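Local coordinates for IPT/TIG domain-containing protein BACOVA_02650 (Bacteroides ovatus, PDB 5E7H) that binds polysaccharide at the bacterial cell surface and probably captures xyloglucan before it is transported into the periplasm for degradation, at residues 90-93 / 94-98; 128-131 / 132-135; 201-204 / 205-208; 222-225 / 226-230. All blocks are in the same frame, centred on the assembly; numbering follows the deposited sequence.

All four contacts are local, between neighbouring residues of loops, turns or a short helix within the xyloglucan-binding domain, and together they illustrate how a β-rich fold secures its loops. Contacts 1 and 4 are partly buried, and each binds a sodium ion, through a strand-end loop in the first and the turn that ends a short helix in the second. Contacts 2 and 3 lie at the surface, contact 2 held by hydroxyl and amide bonds, contact 3 by a long salt bridge and a water. The seven-stranded sheet is common to contacts 1, 2 and 3; contacts 1 and 3 lie on opposite sides of the chain's centre, about 23 Å between their centres. Contact 4 stands apart, with aromatic packing along helix 223-227.

Contact 1 of 4, residues 90-93 / 94-98; sequences ILNY and DGIGS. With NA (sodium ion), chain I; FMT (formic acid), chain F.
D94 is drawn to N92 by its backbone: D94 N donates to N92 OD1 over 2.8 Å, arriving 41° out of the plane of the amide carbonyl and so not on a lone pair. A side-chain oxygen accepting from the N-H two residues on makes an Asx turn, and N92 can form it because CG lies between the backbone N and the carbonyl carbon (chi1 66°). The carboxylate of D94 is used elsewhere, OD2 accepting from T121 N. G95 then carries the chain round at positive phi. I96 returns to the same oxygen, its N reaching N92 OD1 at 3.0 Å from the face opposite to D94 N, so that two N-H groups grip one acceptor. I96 O closes the loop by accepting a nearly straight hydrogen bond from N92 N at 2.9 Å. This compact loop links strand 89-91 of the seven-stranded sheet to strand 98-101 of the five-stranded one. At its edge N92 O binds a sodium ion, with N119 O, T121 O, D253 OD1 and a water among the other ligands. The I96 side chain crosses that of N92 at about a right angle, CD1 lying 3.6 Å from ND2, which donates to a formate probably from the crystallisation liquor; its other branch, CG2, rests 3.6 Å from I90 C. G97 brings bare backbone against L91, whose CD1 is 3.8 Å from G97 C. That methyl also lies over one face of the Y93 ring, offset toward its rim, and 3.6 Å from S98 N, where the next strand sets out.

Contact 2 of 4, residues 128-131 / 132-135; sequences TVSA and SNYW. With ACT (acetate ion), chain H.
N133 folds back over V129 and S130, its CB packing 3.7 Å from V129 CG2. Its amide is spread along the turn: ND2 donates to S130 OG at 3.2 Å, with the hydroxyl close to the amide plane. That hydroxyl is itself committed, since S130 OG donates to A131 O at 2.9 Å and accepts from N133 through its oxygen. S130 OG stands between its backbone N and carbonyl carbon (chi1 80°), within reach of both A131 O and N133 ND2. At the other end of the amide, N133 OD1 accepts from W135 N at 3.1 Å, in the carbonyl plane, forming an Asx turn just where the chain turns a corner. Both ends of the N133 amide are thereby engaged, and its rotation is fixed. S132 and N133 together face N240 as a G1 β bulge, with S132 at positive phi, and this bend takes the chain from strand 128-129 of the seven-stranded sheet to strand 133-142 of the five-stranded one. N240 ND2 also donates to S130 O. Farther out, the backbone of V129 pairs with A246, and T128 OG1 is hydrogen-bonded to T247 OG1. T128 N, at the start of the segment, donates to an acetate oxygen (OXT) at 3.0 Å, the acetate probably coming from the crystallisation liquor.

Contact 3 of 4, residues 201-204 / 205-208; sequences KTET and GKWM
E203 and K206 meet through opposite charges across the bend at T204 and G205. The pairing is a long one, E203 OE2 standing 3.7 Å from K206 NZ, and the carboxylate oxygen lies nearer still to the methylene next to the ammonium group, K206 CE, at 3.4 Å. K206 runs extended beyond CG, whereas E203 is bent at its second torsion (chi2 -68°), and the two side chains meet at a slant. The other carboxylate oxygen, OE1, is hydrogen-bonded to T199 OG1. Water supplies a second link: one molecule lies 2.8 Å from E203 O and 2.7 Å from K206 O, placed to donate to either, though there are more acceptors in reach than protons. The remaining contacts are van der Waals packing by M208, whose sulfur SD approaches E203 N at 3.7 Å and whose methyl CE lies 4.4 Å from T202 CG2. M208 also touches V168 of strand 160-168 and P194 of a loop. Ahead of strand 207-213, then, the two limbs are joined by a long ion pair, a water and a buried thioether rather than by direct hydrogen bonds, which implies a loosely tied bend.

Contact 4 of 4, residues 222-225 / 226-230; sequences TYQD and FLNRN. With NA (sodium ion), chain J; FMT (formic acid), chain B.
L227 sits over one face of the Y223 ring, CG lying 4.2 Å from the ring centroid and 16° off its normal, a CH-pi contact. Its methyl CD1 extends this toward the ring's rim, 3.7 Å from Y223 CE2. F226 approaches the same tyrosine obliquely: the ring planes differ by 31°, and F226 CD2 comes within 3.7 Å of Y223 CE1. With CG anti to the backbone N (chi1 -170°), the Y223 ring lies within reach of both F226 and L227, while its hydroxyl bonds to V146 O. F226 in turn meets W145 edge-to-face. The backbone beneath is the short helix 223-227 of the xyloglucan-binding domain, opened by a capping box in which T222 N donates to D225 OD2 and D225 N returns a weak bond to T222 OG1. Inside it L227 N donates to Y223 O at 2.9 Å. The amides of Q224 and N228 lie with their planes nearly parallel, and a water joins D225 OD1 to N228 ND2. At the end of the helix a type I turn from L227 to N230 brings two oxygens to a sodium ion, L227 O at 2.9 Å and N230 OD1 at 2.7 Å. R229 forms a salt bridge with D220.

Contact 1 of 4, residues 90-93 / 94-98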
loop_
_atom_site.group_PDB
_atom_site.type_symbol
_atom_site.label_atom_id
_atom_site.label_comp_id
_atom_site.label_asym_id
_atom_site.label_seq_id
_atom_site.Cartn_x
_atom_site.Cartn_y
_atom_site.Cartn_z
ATOM N N ILE A 90 2.075 -10.292 -0.568
ATOM C CA ILE A 90 1.389 -11.431 -1.152
ATOM C C ILE A 90 1.326 -11.349 -2.688
ATOM O O ILE A 90 1.057 -12.349 -3.338
ATOM C CB ILE A 90 -0.039 -11.574 -0.573
ATOM C CG1 ILE A 90 -0.908 -10.351 -0.858
ATOM C CG2 ILE A 90 0.047 -11.856 0.943
ATOM C CD1 ILE A 90 -2.365 -10.570 -0.613
ATOM N N LEU A 91 1.582 -10.169 -3.258
ATOM C CA LEU A 91 1.486 -9.981 -4.706
ATOM C C LEU A 91 2.246 -8.719 -5.106
ATOM O O LEU A 91 1.855 -7.627 -4.700
ATOM C CB LEU A 91 0.022 -9.898 -5.164
ATOM C CG LEU A 91 -0.204 -9.678 -6.659
ATOM C CD1 LEU A 91 0.311 -10.802 -7.492
ATOM C CD2 LEU A 91 -1.687 -9.498 -6.892
ATOM N N ASN A 92 3.306 -8.873 -5.899
ATOM C CA ASN A 92 4.013 -7.693 -6.433
ATOM C C ASN A 92 4.301 -7.753 -7.934
ATOM O O ASN A 92 4.887 -6.810 -8.458
ATOM C CB ASN A 92 5.324 -7.450 -5.660
ATOM C CG ASN A 92 6.345 -8.543 -5.844
ATOM O OD1 ASN A 92 6.254 -9.384 -6.732
ATOM N ND2 ASN A 92 7.387 -8.500 -5.017
ATOM N N TYR A 93 3.871 -8.823 -8.593
ATOM C CA TYR A 93 4.025 -8.995 -10.049
ATOM C C TYR A 93 5.497 -9.043 -10.473
ATOM O O TYR A 93 5.825 -8.889 -11.670
ATOM C CB TYR A 93 3.272 -7.886 -10.784
ATOM C CG TYR A 93 1.774 -7.934 -10.533
ATOM C CD1 TYR A 93 1.003 -8.966 -11.063
ATOM C CD2 TYR A 93 1.146 -6.953 -9.807
ATOM C CE1 TYR A 93 -0.370 -9.028 -10.854
ATOM C CE2 TYR A 93 -0.240 -7.011 -9.562
ATOM C CZ TYR A 93 -0.986 -8.043 -10.112
ATOM O OH TYR A 93 -2.359 -8.089 -9.916
ATOM N N ASP A 94 6.378 -9.298 -9.511
ATOM C CA ASP A 94 7.816 -9.472 -9.773
ATOM C C ASP A 94 8.396 -10.635 -9.007
ATOM O O ASP A 94 9.436 -10.521 -8.367
ATOM C CB ASP A 94 8.592 -8.248 -9.385
ATOM C CG ASP A 94 8.513 -7.162 -10.431
ATOM O OD1 ASP A 94 8.530 -7.466 -11.648
ATOM O OD2 ASP A 94 8.435 -6.049 -9.981
ATOM N N GLY A 95 7.747 -11.764 -9.094
ATOM C CA GLY A 95 8.247 -12.908 -8.356
ATOM C C GLY A 95 7.506 -13.249 -7.079
ATOM O O GLY A 95 7.702 -14.354 -6.589
ATOM N N ILE A 96 6.684 -12.349 -6.539
ATOM C CA ILE A 96 5.721 -12.782 -5.519
ATOM C C ILE A 96 4.317 -12.715 -6.119
ATOM O O ILE A 96 3.803 -11.645 -6.431
ATOM C CB ILE A 96 5.776 -11.939 -4.239
ATOM C CG1 ILE A 96 7.184 -11.972 -3.645
ATOM C CG2 ILE A 96 4.748 -12.447 -3.219
ATOM C CD1 ILE A 96 7.369 -11.061 -2.461
ATOM N N GLY A 97 3.702 -13.877 -6.288
ATOM C CA GLY A 97 2.409 -13.928 -6.933
ATOM C C GLY A 97 2.518 -13.738 -8.435
ATOM O O GLY A 97 3.611 -13.540 -9.002
ATOM N N SER A 98 1.381 -13.800 -9.115
ATOM C CA SER A 98 1.380 -13.621 -10.559
ATOM C C SER A 98 -0.007 -13.333 -11.094
ATOM O O SER A 98 -1.016 -13.785 -10.562
ATOM C CB SER A 98 1.950 -14.853 -11.248
ATOM O OG SER A 98 1.207 -16.008 -10.938
HETATM NA NA NA I . 6.313 -4.474 -7.993
HETATM C C FMT F . 10.822 -9.156 -5.034
HETATM O O1 FMT F . 11.138 -8.026 -5.502
HETATM O O2 FMT F . 10.096 -9.935 -5.708
HETATM O O HOH W 1 7.439 -4.387 -5.627
#

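Contact 2 of 4, residues 128-131 / 132-135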
loop_
_atom_site.group_PDB
_atom_site.type_symbol
_atom_site.label_atom_id
_atom_site.label_comp_id
_atom_site.label_asym_id
_atom_site.label_seq_id
_atom_site.Cartn_x
_atom_site.Cartn_y
_atom_site.Cartn_z
ATOM N N THR A 128 -10.534 4.418 -20.817
ATOM C CA THR A 128 -11.867 4.992 -20.846
ATOM C C THR A 128 -12.913 3.895 -20.670
ATOM O O THR A 128 -12.816 2.844 -21.310
ATOM C CB THR A 128 -12.108 5.726 -22.148
ATOM O OG1 THR A 128 -11.024 6.625 -22.404
ATOM C CG2 THR A 128 -13.364 6.519 -22.055
ATOM N N VAL A 129 -13.895 4.152 -19.805
ATOM C CA VAL A 129 -14.976 3.196 -19.543
ATOM C C VAL A 129 -16.330 3.875 -19.724
ATOM O O VAL A 129 -16.534 5.005 -19.300
ATOM C CB VAL A 129 -14.842 2.565 -18.116
ATOM C CG1 VAL A 129 -14.819 3.616 -17.014
ATOM C CG2 VAL A 129 -15.954 1.517 -17.866
ATOM N N SER A 130 -17.243 3.185 -20.396
ATOM C CA SER A 130 -18.575 3.736 -20.621
ATOM C C SER A 130 -19.343 3.902 -19.313
ATOM O O SER A 130 -18.965 3.351 -18.281
ATOM C CB SER A 130 -19.391 2.838 -21.560
ATOM O OG SER A 130 -19.915 1.741 -20.829
ATOM N N ALA A 131 -20.442 4.652 -19.365
ATOM C CA ALA A 131 -21.391 4.701 -18.262
ATOM C C ALA A 131 -21.924 3.298 -17.961
ATOM O O ALA A 131 -21.924 2.436 -18.839
ATOM C CB ALA A 131 -22.571 5.648 -18.600
ATOM N N SER A 132 -22.397 3.104 -16.726
ATOM C CA SER A 132 -23.089 1.877 -16.282
ATOM C C SER A 132 -22.501 0.618 -16.913
ATOM O O SER A 132 -23.173 -0.106 -17.647
ATOM C CB SER A 132 -24.589 1.983 -16.573
ATOM O OG SER A 132 -25.132 3.139 -15.952
ATOM N N ASN A 133 -21.230 0.373 -16.599
ATOM C CA ASN A 133 -20.471 -0.722 -17.168
ATOM C C ASN A 133 -20.070 -1.647 -16.053
ATOM O O ASN A 133 -19.360 -1.235 -15.147
ATOM C CB ASN A 133 -19.228 -0.200 -17.902
ATOM C CG ASN A 133 -18.576 -1.264 -18.757
ATOM O OD1 ASN A 133 -18.312 -2.369 -18.289
ATOM N ND2 ASN A 133 -18.352 -0.959 -20.021
ATOM N N TYR A 134 -20.525 -2.890 -16.111
ATOM C CA TYR A 134 -20.341 -3.789 -14.977
ATOM C C TYR A 134 -19.303 -4.887 -15.237
ATOM O O TYR A 134 -19.167 -5.832 -14.455
ATOM C CB TYR A 134 -21.691 -4.380 -14.595
ATOM C CG TYR A 134 -22.704 -3.300 -14.300
ATOM C CD1 TYR A 134 -22.600 -2.523 -13.153
ATOM C CD2 TYR A 134 -23.724 -3.026 -15.184
ATOM C CE1 TYR A 134 -23.509 -1.510 -12.891
ATOM C CE2 TYR A 134 -24.647 -2.021 -14.929
ATOM C CZ TYR A 134 -24.527 -1.263 -13.781
ATOM O OH TYR A 134 -25.433 -0.263 -13.522
ATOM N N TRP A 135 -18.551 -4.755 -16.321
ATOM C CA TRP A 135 -17.421 -5.641 -16.583
ATOM C C TRP A 135 -16.488 -4.931 -17.549
ATOM O O TRP A 135 -16.823 -4.744 -18.716
ATOM C CB TRP A 135 -17.882 -6.995 -17.159
ATOM C CG TRP A 135 -16.723 -7.932 -17.396
ATOM C CD1 TRP A 135 -16.121 -8.202 -18.586
ATOM C CD2 TRP A 135 -16.020 -8.695 -16.408
ATOM N NE1 TRP A 135 -15.081 -9.086 -18.405
ATOM C CE2 TRP A 135 -15.003 -9.408 -17.076
ATOM C CE3 TRP A 135 -16.150 -8.842 -15.030
ATOM C CZ2 TRP A 135 -14.129 -10.266 -16.408
ATOM C CZ3 TRP A 135 -15.266 -9.692 -14.360
ATOM C CH2 TRP A 135 -14.269 -10.388 -15.059
HETATM C C ACT H . -8.350 2.600 -23.345
HETATM O O ACT H . -7.105 2.776 -23.257
HETATM O OXT ACT H . -9.127 3.592 -23.371
HETATM C CH3 ACT H . -8.909 1.201 -23.410
#

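Contact 3 of 4, residues 201-204 / 205-208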
loop_
_atom_site.group_PDB
_atom_site.type_symbol
_atom_site.label_atom_id
_atom_site.label_comp_id
_atom_site.label_asym_id
_atom_site.label_seq_id
_atom_site.Cartn_x
_atom_site.Cartn_y
_atom_site.Cartn_z
ATOM N N LYS A 201 -7.796 10.929 2.279
ATOM C CA LYS A 201 -8.232 11.455 0.982
ATOM C C LYS A 201 -7.723 10.646 -0.211
ATOM O O LYS A 201 -6.730 9.929 -0.111
ATOM C CB LYS A 201 -7.773 12.908 0.818
ATOM C CG LYS A 201 -8.490 13.882 1.756
ATOM C CD LYS A 201 -7.571 14.428 2.834
ATOM C CE LYS A 201 -6.897 15.721 2.404
ATOM N NZ LYS A 201 -7.792 16.907 2.547
ATOM N N THR A 202 -8.399 10.763 -1.354
ATOM C CA THR A 202 -7.855 10.227 -2.602
ATOM C C THR A 202 -6.759 11.158 -3.102
ATOM O O THR A 202 -7.029 12.152 -3.783
ATOM C CB THR A 202 -8.939 10.051 -3.692
ATOM O OG1 THR A 202 -9.965 9.195 -3.188
ATOM C CG2 THR A 202 -8.345 9.441 -4.947
ATOM N N GLU A 203 -5.519 10.861 -2.732
ATOM C CA GLU A 203 -4.390 11.663 -3.188
ATOM C C GLU A 203 -4.204 11.399 -4.669
ATOM O O GLU A 203 -4.469 10.285 -5.142
ATOM C CB GLU A 203 -3.110 11.315 -2.409
ATOM C CG GLU A 203 -3.252 11.510 -0.904
ATOM C CD GLU A 203 -3.396 12.960 -0.490
ATOM O OE1 GLU A 203 -3.997 13.217 0.582
ATOM O OE2 GLU A 203 -2.930 13.851 -1.230
ATOM N N THR A 204 -3.764 12.413 -5.400
ATOM C CA THR A 204 -3.507 12.260 -6.824
ATOM C C THR A 204 -2.098 12.670 -7.201
ATOM O O THR A 204 -1.481 13.517 -6.545
ATOM C CB THR A 204 -4.494 13.073 -7.667
ATOM O OG1 THR A 204 -4.390 14.457 -7.327
ATOM C CG2 THR A 204 -5.934 12.584 -7.423
ATOM N N GLY A 205 -1.584 12.047 -8.252
ATOM C CA GLY A 205 -0.303 12.425 -8.814
ATOM C C GLY A 205 0.874 11.939 -8.018
ATOM O O GLY A 205 2.009 12.375 -8.283
ATOM N N LYS A 206 0.616 11.084 -7.035
ATOM C CA LYS A 206 1.667 10.503 -6.213
ATOM C C LYS A 206 1.175 9.201 -5.633
ATOM O O LYS A 206 -0.028 8.940 -5.613
ATOM C CB LYS A 206 2.073 11.467 -5.097
ATOM C CG LYS A 206 0.964 11.788 -4.115
ATOM C CD LYS A 206 1.404 12.890 -3.157
ATOM C CE LYS A 206 0.286 13.313 -2.243
ATOM N NZ LYS A 206 0.741 14.362 -1.283
ATOM N N TRP A 207 2.104 8.352 -5.205
ATOM C CA TRP A 207 1.743 7.111 -4.551
ATOM C C TRP A 207 1.192 7.342 -3.151
ATOM O O TRP A 207 1.634 8.257 -2.436
ATOM C CB TRP A 207 2.947 6.193 -4.459
ATOM C CG TRP A 207 3.379 5.560 -5.760
ATOM C CD1 TRP A 207 4.370 5.997 -6.588
ATOM C CD2 TRP A 207 2.858 4.362 -6.356
ATOM N NE1 TRP A 207 4.486 5.160 -7.668
ATOM C CE2 TRP A 207 3.570 4.150 -7.552
ATOM C CE3 TRP A 207 1.845 3.461 -6.004
ATOM C CZ2 TRP A 207 3.324 3.077 -8.380
ATOM C CZ3 TRP A 207 1.590 2.379 -6.840
ATOM C CH2 TRP A 207 2.334 2.197 -8.015
ATOM N N MET A 208 0.219 6.518 -2.775
ATOM C CA MET A 208 -0.283 6.482 -1.406
ATOM C C MET A 208 -0.392 5.044 -0.946
ATOM O O MET A 208 -0.506 4.113 -1.773
ATOM C CB MET A 208 -1.646 7.165 -1.295
ATOM C CG MET A 208 -2.664 6.641 -2.248
ATOM S SD MET A 208 -4.284 7.422 -1.999
ATOM C CE MET A 208 -5.149 6.788 -3.432
HETATM O O HOH W 2 -2.651 8.254 -5.590
#

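Contact 4 of 4, residues 222-225 / 226-230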
loop_
_atom_site.group_PDB
_atom_site.type_symbol
_atom_site.label_atom_id
_atom_site.label_comp_id
_atom_site.label_asym_id
_atom_site.label_seq_id
_atom_site.Cartn_x
_atom_site.Cartn_y
_atom_site.Cartn_z
ATOM N N THR A 222 -10.445 -17.007 11.432
ATOM C CA THR A 222 -9.004 -16.890 11.657
ATOM C C THR A 222 -8.215 -17.040 10.364
ATOM O O THR A 222 -8.758 -17.468 9.336
ATOM C CB THR A 222 -8.470 -17.957 12.612
ATOM O OG1 THR A 222 -8.581 -19.237 11.976
ATOM C CG2 THR A 222 -9.232 -17.997 13.944
ATOM N N TYR A 223 -6.936 -16.689 10.428
ATOM C CA TYR A 223 -6.073 -16.761 9.274
ATOM C C TYR A 223 -5.994 -18.214 8.773
ATOM O O TYR A 223 -6.039 -18.439 7.560
ATOM C CB TYR A 223 -4.690 -16.162 9.618
ATOM C CG TYR A 223 -3.808 -15.982 8.440
ATOM C CD1 TYR A 223 -4.194 -15.202 7.354
ATOM C CD2 TYR A 223 -2.590 -16.615 8.390
ATOM C CE1 TYR A 223 -3.369 -15.069 6.236
ATOM C CE2 TYR A 223 -1.755 -16.484 7.291
ATOM C CZ TYR A 223 -2.143 -15.728 6.219
ATOM O OH TYR A 223 -1.340 -15.583 5.097
ATOM N N GLN A 224 -5.918 -19.190 9.673
ATOM C CA GLN A 224 -5.878 -20.594 9.241
ATOM C C GLN A 224 -7.146 -20.988 8.490
ATOM O O GLN A 224 -7.103 -21.760 7.523
ATOM C CB GLN A 224 -5.679 -21.532 10.426
ATOM C CG GLN A 224 -5.467 -23.007 10.007
ATOM C CD GLN A 224 -4.227 -23.167 9.153
ATOM O OE1 GLN A 224 -3.132 -23.386 9.661
ATOM N NE2 GLN A 224 -4.400 -23.078 7.837
ATOM N N ASP A 225 -8.295 -20.496 8.936
ATOM C CA ASP A 225 -9.544 -20.819 8.240
ATOM C C ASP A 225 -9.533 -20.277 6.802
ATOM O O ASP A 225 -9.992 -20.932 5.847
ATOM C CB ASP A 225 -10.739 -20.244 8.999
ATOM C CG ASP A 225 -10.920 -20.864 10.367
ATOM O OD1 ASP A 225 -10.716 -22.089 10.534
ATOM O OD2 ASP A 225 -11.265 -20.100 11.290
ATOM N N PHE A 226 -9.019 -19.060 6.640
ATOM C CA PHE A 226 -8.848 -18.426 5.348
ATOM C C PHE A 226 -7.917 -19.260 4.470
ATOM O O PHE A 226 -8.238 -19.558 3.307
ATOM C CB PHE A 226 -8.324 -16.998 5.578
ATOM C CG PHE A 226 -7.702 -16.334 4.371
ATOM C CD1 PHE A 226 -8.487 -15.852 3.339
ATOM C CD2 PHE A 226 -6.326 -16.161 4.305
ATOM C CE1 PHE A 226 -7.887 -15.206 2.232
ATOM C CE2 PHE A 226 -5.739 -15.522 3.228
ATOM C CZ PHE A 226 -6.521 -15.051 2.195
ATOM N N LEU A 227 -6.780 -19.672 5.021
ATOM C CA LEU A 227 -5.828 -20.471 4.246
ATOM C C LEU A 227 -6.466 -21.796 3.818
ATOM O O LEU A 227 -6.185 -22.292 2.724
ATOM C CB LEU A 227 -4.553 -20.729 5.034
ATOM C CG LEU A 227 -3.670 -19.498 5.310
ATOM C CD1 LEU A 227 -2.476 -19.935 6.163
ATOM C CD2 LEU A 227 -3.211 -18.794 4.053
ATOM N N ASN A 228 -7.321 -22.351 4.668
ATOM C CA ASN A 228 -7.941 -23.633 4.369
ATOM C C ASN A 228 -9.056 -23.565 3.314
ATOM O O ASN A 228 -9.636 -24.593 3.006
ATOM C CB ASN A 228 -8.453 -24.274 5.672
ATOM C CG ASN A 228 -7.331 -24.888 6.475
ATOM O OD1 ASN A 228 -6.232 -25.055 5.970
ATOM N ND2 ASN A 228 -7.593 -25.215 7.730
ATOM N N ARG A 229 -9.305 -22.384 2.754
ATOM C CA ARG A 229 -10.150 -22.291 1.558
ATOM C C ARG A 229 -9.417 -22.882 0.365
ATOM O O ARG A 229 -10.044 -23.204 -0.648
ATOM C CB ARG A 229 -10.573 -20.850 1.299
ATOM C CG ARG A 229 -11.484 -20.342 2.406
ATOM C CD ARG A 229 -12.187 -19.038 2.087
ATOM N NE ARG A 229 -13.431 -19.238 1.368
ATOM C CZ ARG A 229 -14.657 -19.141 1.879
ATOM N NH1 ARG A 229 -14.892 -18.826 3.155
ATOM N NH2 ARG A 229 -15.666 -19.343 1.077
ATOM N N ASN A 230 -8.101 -23.037 0.489
ATOM C CA ASN A 230 -7.261 -23.710 -0.509
ATOM C C ASN A 230 -7.415 -23.075 -1.913
ATOM O O ASN A 230 -7.645 -23.756 -2.938
ATOM C CB ASN A 230 -7.572 -25.197 -0.519
ATOM C CG ASN A 230 -7.283 -25.868 0.838
ATOM O OD1 ASN A 230 -6.447 -25.371 1.604
ATOM N ND2 ASN A 230 -7.954 -26.968 1.127
HETATM NA NA NA J . -4.230 -23.865 1.253
HETATM C C FMT B . -18.382 -20.398 2.373
HETATM O O1 FMT B . -18.263 -19.321 3.019
HETATM O O2 FMT B . -18.013 -20.438 1.165
HETATM O O HOH W 3 -10.080 -24.467 9.096
#